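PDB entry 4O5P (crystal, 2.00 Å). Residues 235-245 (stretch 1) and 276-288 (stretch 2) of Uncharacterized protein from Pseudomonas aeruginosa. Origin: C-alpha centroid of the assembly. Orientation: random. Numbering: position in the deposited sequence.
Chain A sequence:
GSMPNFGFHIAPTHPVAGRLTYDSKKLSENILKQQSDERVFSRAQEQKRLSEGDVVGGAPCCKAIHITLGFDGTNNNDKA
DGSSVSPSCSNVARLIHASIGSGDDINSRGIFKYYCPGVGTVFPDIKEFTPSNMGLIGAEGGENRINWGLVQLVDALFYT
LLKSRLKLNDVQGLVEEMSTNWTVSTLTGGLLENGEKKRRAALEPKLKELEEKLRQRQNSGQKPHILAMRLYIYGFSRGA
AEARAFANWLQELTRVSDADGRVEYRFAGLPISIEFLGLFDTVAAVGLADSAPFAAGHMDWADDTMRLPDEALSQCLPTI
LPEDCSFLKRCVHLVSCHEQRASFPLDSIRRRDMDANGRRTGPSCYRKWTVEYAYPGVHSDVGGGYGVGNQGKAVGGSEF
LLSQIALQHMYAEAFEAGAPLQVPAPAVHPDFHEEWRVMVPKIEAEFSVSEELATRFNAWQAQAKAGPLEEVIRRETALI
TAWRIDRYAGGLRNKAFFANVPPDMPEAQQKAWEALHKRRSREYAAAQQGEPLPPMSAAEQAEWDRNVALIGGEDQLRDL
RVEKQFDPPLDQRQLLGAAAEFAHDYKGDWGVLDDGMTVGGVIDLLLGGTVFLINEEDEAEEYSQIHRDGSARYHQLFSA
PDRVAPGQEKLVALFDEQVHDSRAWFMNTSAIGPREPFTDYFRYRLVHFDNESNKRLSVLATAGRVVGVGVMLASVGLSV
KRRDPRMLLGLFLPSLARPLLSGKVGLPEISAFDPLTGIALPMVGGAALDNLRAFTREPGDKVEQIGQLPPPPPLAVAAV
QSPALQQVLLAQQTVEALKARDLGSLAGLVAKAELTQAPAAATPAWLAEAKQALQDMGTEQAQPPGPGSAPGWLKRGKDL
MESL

Stretch 1 235-245: GFSRGAAEARA
Stretch 2 276-288: FLGLFDTVAAVGL

The end of one strand, Gly235-Phe236, runs parallel to strand Phe276-Phe280, pairing Gly235 with Leu279 and Phe236 with Phe280. Their ladder runs from Gly235 N to Gly278 O (2.9 Å), Phe280 N to Gly235 O (2.9 Å) and Ser237 N to Phe280 O (3.0 Å). Ser237 then turns sharply (phi/psi 67/-128) into helix 238-245, which runs back at 151° to strand 276-280, with axes 7.7 Å apart at closest. At this turn Ser237 O accepts from Val283 N (3.2 Å).

Arg238 (m, t, t, chi4 98°) reaches along the second stretch: its long side chain carries two N-H groups to one carbonyl, NE (2.7 Å) and NH2 (2.9 Å) both donating to Ala285 O, while Val283 CG1 covers one guanidinium face. Arg244 (m, t, p, chi4 163°) makes a weak bond from NH1 to Thr282 OG1 (2.8 Å), its aliphatic CD resting 3.6 Å from Leu279 CD1.

Small residues let the helix lie close. Ala241 CB meets Ala284 CB at 3.8 Å; Ala243 CB lies 3.9 Å from CD2 of Leu279 (m, t) and 4.0 Å from CD1 of Leu277 (t, p). Gly235 suits its place because a CB would strike Gly239 O. On the other sheet face, the apolar side chains of Phe236 (t) and Phe280 (m) meet, CD1 of Phe236 3.7 Å from CB of Phe280. Together the stretches bury 740 Å².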

# COMPACT_ATOMS: atom_id res chain seq x y z
N GLY A 235 -3.85 7.06 -4.23
CA GLY A 235 -2.96 6.25 -3.43
C GLY A 235 -2.79 4.85 -4.00
O GLY A 235 -3.73 4.32 -4.60
N PHE A 236 -1.62 4.26 -3.82
CA PHE A 236 -1.46 2.84 -4.23
C PHE A 236 -0.80 2.08 -3.10
O PHE A 236 0.15 2.58 -2.48
CB PHE A 236 -0.66 2.77 -5.56
CG PHE A 236 -0.02 1.43 -5.87
CD1 PHE A 236 -0.68 0.21 -5.67
CD2 PHE A 236 1.26 1.40 -6.43
CE1 PHE A 236 -0.05 -1.00 -5.99
CE2 PHE A 236 1.88 0.20 -6.77
CZ PHE A 236 1.24 -1.00 -6.54
N SER A 237 -1.31 0.88 -2.80
CA SER A 237 -0.64 -0.03 -1.83
C SER A 237 -0.68 0.56 -0.43
O SER A 237 -1.73 0.96 0.05
CB SER A 237 0.80 -0.31 -2.26
OG SER A 237 1.36 -1.41 -1.52
N ARG A 238 0.47 0.65 0.23
CA ARG A 238 0.48 1.30 1.52
C ARG A 238 0.16 2.78 1.38
O ARG A 238 -0.25 3.43 2.34
CB ARG A 238 1.79 1.05 2.27
CG ARG A 238 1.82 -0.37 2.78
CD ARG A 238 3.18 -0.84 3.20
NE ARG A 238 3.07 -2.16 3.81
CZ ARG A 238 3.32 -3.30 3.17
NH1 ARG A 238 3.68 -3.31 1.89
NH2 ARG A 238 3.20 -4.45 3.82
N GLY A 239 0.28 3.30 0.17
CA GLY A 239 -0.01 4.71 -0.06
C GLY A 239 -1.53 4.88 -0.18
O GLY A 239 -2.07 5.93 0.12
N ALA A 240 -2.21 3.81 -0.60
CA ALA A 240 -3.67 3.80 -0.57
C ALA A 240 -4.16 3.69 0.87
O ALA A 240 -5.12 4.35 1.28
CB ALA A 240 -4.21 2.64 -1.42
N ALA A 241 -3.48 2.85 1.66
CA ALA A 241 -3.76 2.81 3.10
C ALA A 241 -3.59 4.19 3.73
O ALA A 241 -4.43 4.64 4.53
CB ALA A 241 -2.86 1.79 3.80
N GLU A 242 -2.48 4.85 3.37
CA GLU A 242 -2.20 6.19 3.86
C GLU A 242 -3.27 7.17 3.42
O GLU A 242 -3.65 8.04 4.19
CB GLU A 242 -0.85 6.68 3.36
CG GLU A 242 0.37 6.03 4.04
CD GLU A 242 1.55 6.02 3.11
OE1 GLU A 242 1.67 6.99 2.33
OE2 GLU A 242 2.34 5.05 3.13
N ALA A 243 -3.75 7.06 2.19
CA ALA A 243 -4.81 7.96 1.72
C ALA A 243 -6.08 7.79 2.54
O ALA A 243 -6.77 8.77 2.87
CB ALA A 243 -5.10 7.75 0.27
N ARG A 244 -6.40 6.55 2.86
CA ARG A 244 -7.62 6.28 3.61
C ARG A 244 -7.53 6.80 5.04
O ARG A 244 -8.47 7.45 5.55
CB ARG A 244 -7.94 4.78 3.54
CG ARG A 244 -8.26 4.38 2.09
CD ARG A 244 -8.26 2.87 1.84
NE ARG A 244 -9.37 2.16 2.48
CZ ARG A 244 -9.73 0.93 2.14
NH1 ARG A 244 -9.10 0.32 1.15
NH2 ARG A 244 -10.73 0.31 2.76
N ALA A 245 -6.40 6.54 5.69
CA ALA A 245 -6.17 7.11 7.01
C ALA A 245 -6.18 8.64 6.95
O ALA A 245 -6.78 9.30 7.79
CB ALA A 245 -4.86 6.59 7.61
N PHE A 276 -12.52 13.58 -4.82
CA PHE A 276 -12.19 12.28 -5.41
C PHE A 276 -11.08 11.55 -4.64
O PHE A 276 -10.02 12.10 -4.38
CB PHE A 276 -11.79 12.45 -6.88
CG PHE A 276 -11.55 11.14 -7.61
CD1 PHE A 276 -12.61 10.46 -8.20
CD2 PHE A 276 -10.27 10.59 -7.68
CE1 PHE A 276 -12.40 9.25 -8.87
CE2 PHE A 276 -10.05 9.39 -8.34
CZ PHE A 276 -11.11 8.72 -8.94
N LEU A 277 -11.34 10.29 -4.29
CA LEU A 277 -10.35 9.45 -3.64
C LEU A 277 -10.12 8.24 -4.55
O LEU A 277 -11.02 7.40 -4.73
CB LEU A 277 -10.86 9.02 -2.26
CG LEU A 277 -9.99 8.15 -1.36
CD1 LEU A 277 -8.71 8.90 -0.96
CD2 LEU A 277 -10.82 7.77 -0.13
N GLY A 278 -8.95 8.17 -5.18
CA GLY A 278 -8.67 7.08 -6.12
C GLY A 278 -7.61 6.14 -5.57
O GLY A 278 -6.48 6.56 -5.33
N LEU A 279 -7.97 4.87 -5.41
CA LEU A 279 -7.11 3.91 -4.74
C LEU A 279 -6.81 2.67 -5.60
O LEU A 279 -7.69 2.10 -6.25
CB LEU A 279 -7.76 3.45 -3.44
CG LEU A 279 -8.34 4.52 -2.54
CD1 LEU A 279 -9.18 3.84 -1.46
CD2 LEU A 279 -7.23 5.37 -1.94
N PHE A 280 -5.54 2.28 -5.61
CA PHE A 280 -5.12 1.07 -6.30
C PHE A 280 -4.72 0.06 -5.23
O PHE A 280 -3.74 0.30 -4.50
CB PHE A 280 -3.88 1.34 -7.17
CG PHE A 280 -4.09 2.32 -8.30
CD1 PHE A 280 -4.46 1.86 -9.56
CD2 PHE A 280 -3.87 3.68 -8.12
CE1 PHE A 280 -4.62 2.73 -10.62
CE2 PHE A 280 -4.03 4.57 -9.18
CZ PHE A 280 -4.42 4.10 -10.43
N ASP A 281 -5.50 -1.02 -5.10
CA ASP A 281 -5.09 -2.22 -4.31
C ASP A 281 -4.52 -1.89 -2.95
O ASP A 281 -3.32 -2.06 -2.73
CB ASP A 281 -4.06 -3.04 -5.10
CG ASP A 281 -4.12 -4.52 -4.80
OD1 ASP A 281 -5.23 -5.08 -4.84
OD2 ASP A 281 -3.07 -5.13 -4.52
N THR A 282 -5.38 -1.42 -2.03
CA THR A 282 -4.97 -1.01 -0.69
C THR A 282 -4.30 -2.13 0.10
O THR A 282 -4.88 -3.20 0.26
CB THR A 282 -6.17 -0.57 0.13
OG1 THR A 282 -6.86 0.47 -0.55
CG2 THR A 282 -5.74 -0.09 1.52
N VAL A 283 -3.10 -1.86 0.63
CA VAL A 283 -2.42 -2.80 1.52
C VAL A 283 -1.97 -2.06 2.76
O VAL A 283 -1.22 -1.11 2.66
CB VAL A 283 -1.19 -3.44 0.86
CG1 VAL A 283 -0.39 -4.26 1.90
CG2 VAL A 283 -1.61 -4.31 -0.33
N ALA A 284 -2.45 -2.48 3.93
CA ALA A 284 -2.25 -1.68 5.15
C ALA A 284 -1.34 -2.39 6.12
O ALA A 284 -1.20 -1.99 7.29
CB ALA A 284 -3.60 -1.39 5.82
N ALA A 285 -0.68 -3.44 5.63
CA ALA A 285 0.04 -4.38 6.47
C ALA A 285 1.37 -3.83 6.92
O ALA A 285 2.05 -3.14 6.15
CB ALA A 285 0.27 -5.71 5.73
N VAL A 286 1.75 -4.17 8.14
CA VAL A 286 3.11 -3.98 8.59
C VAL A 286 4.06 -4.72 7.64
O VAL A 286 3.72 -5.79 7.11
CB VAL A 286 3.29 -4.48 10.05
CG1 VAL A 286 3.22 -6.00 10.13
CG2 VAL A 286 4.58 -3.95 10.64
N GLY A 287 5.23 -4.12 7.39
CA GLY A 287 6.19 -4.65 6.44
C GLY A 287 7.01 -5.74 7.10
O GLY A 287 7.87 -5.46 7.94
N LEU A 288 6.74 -6.97 6.70
CA LEU A 288 7.21 -8.12 7.44
C LEU A 288 7.98 -9.08 6.53
O LEU A 288 7.62 -10.25 6.41
CB LEU A 288 6.01 -8.84 8.05
CG LEU A 288 6.21 -9.46 9.41
CD1 LEU A 288 6.37 -8.36 10.44
CD2 LEU A 288 5.06 -10.40 9.75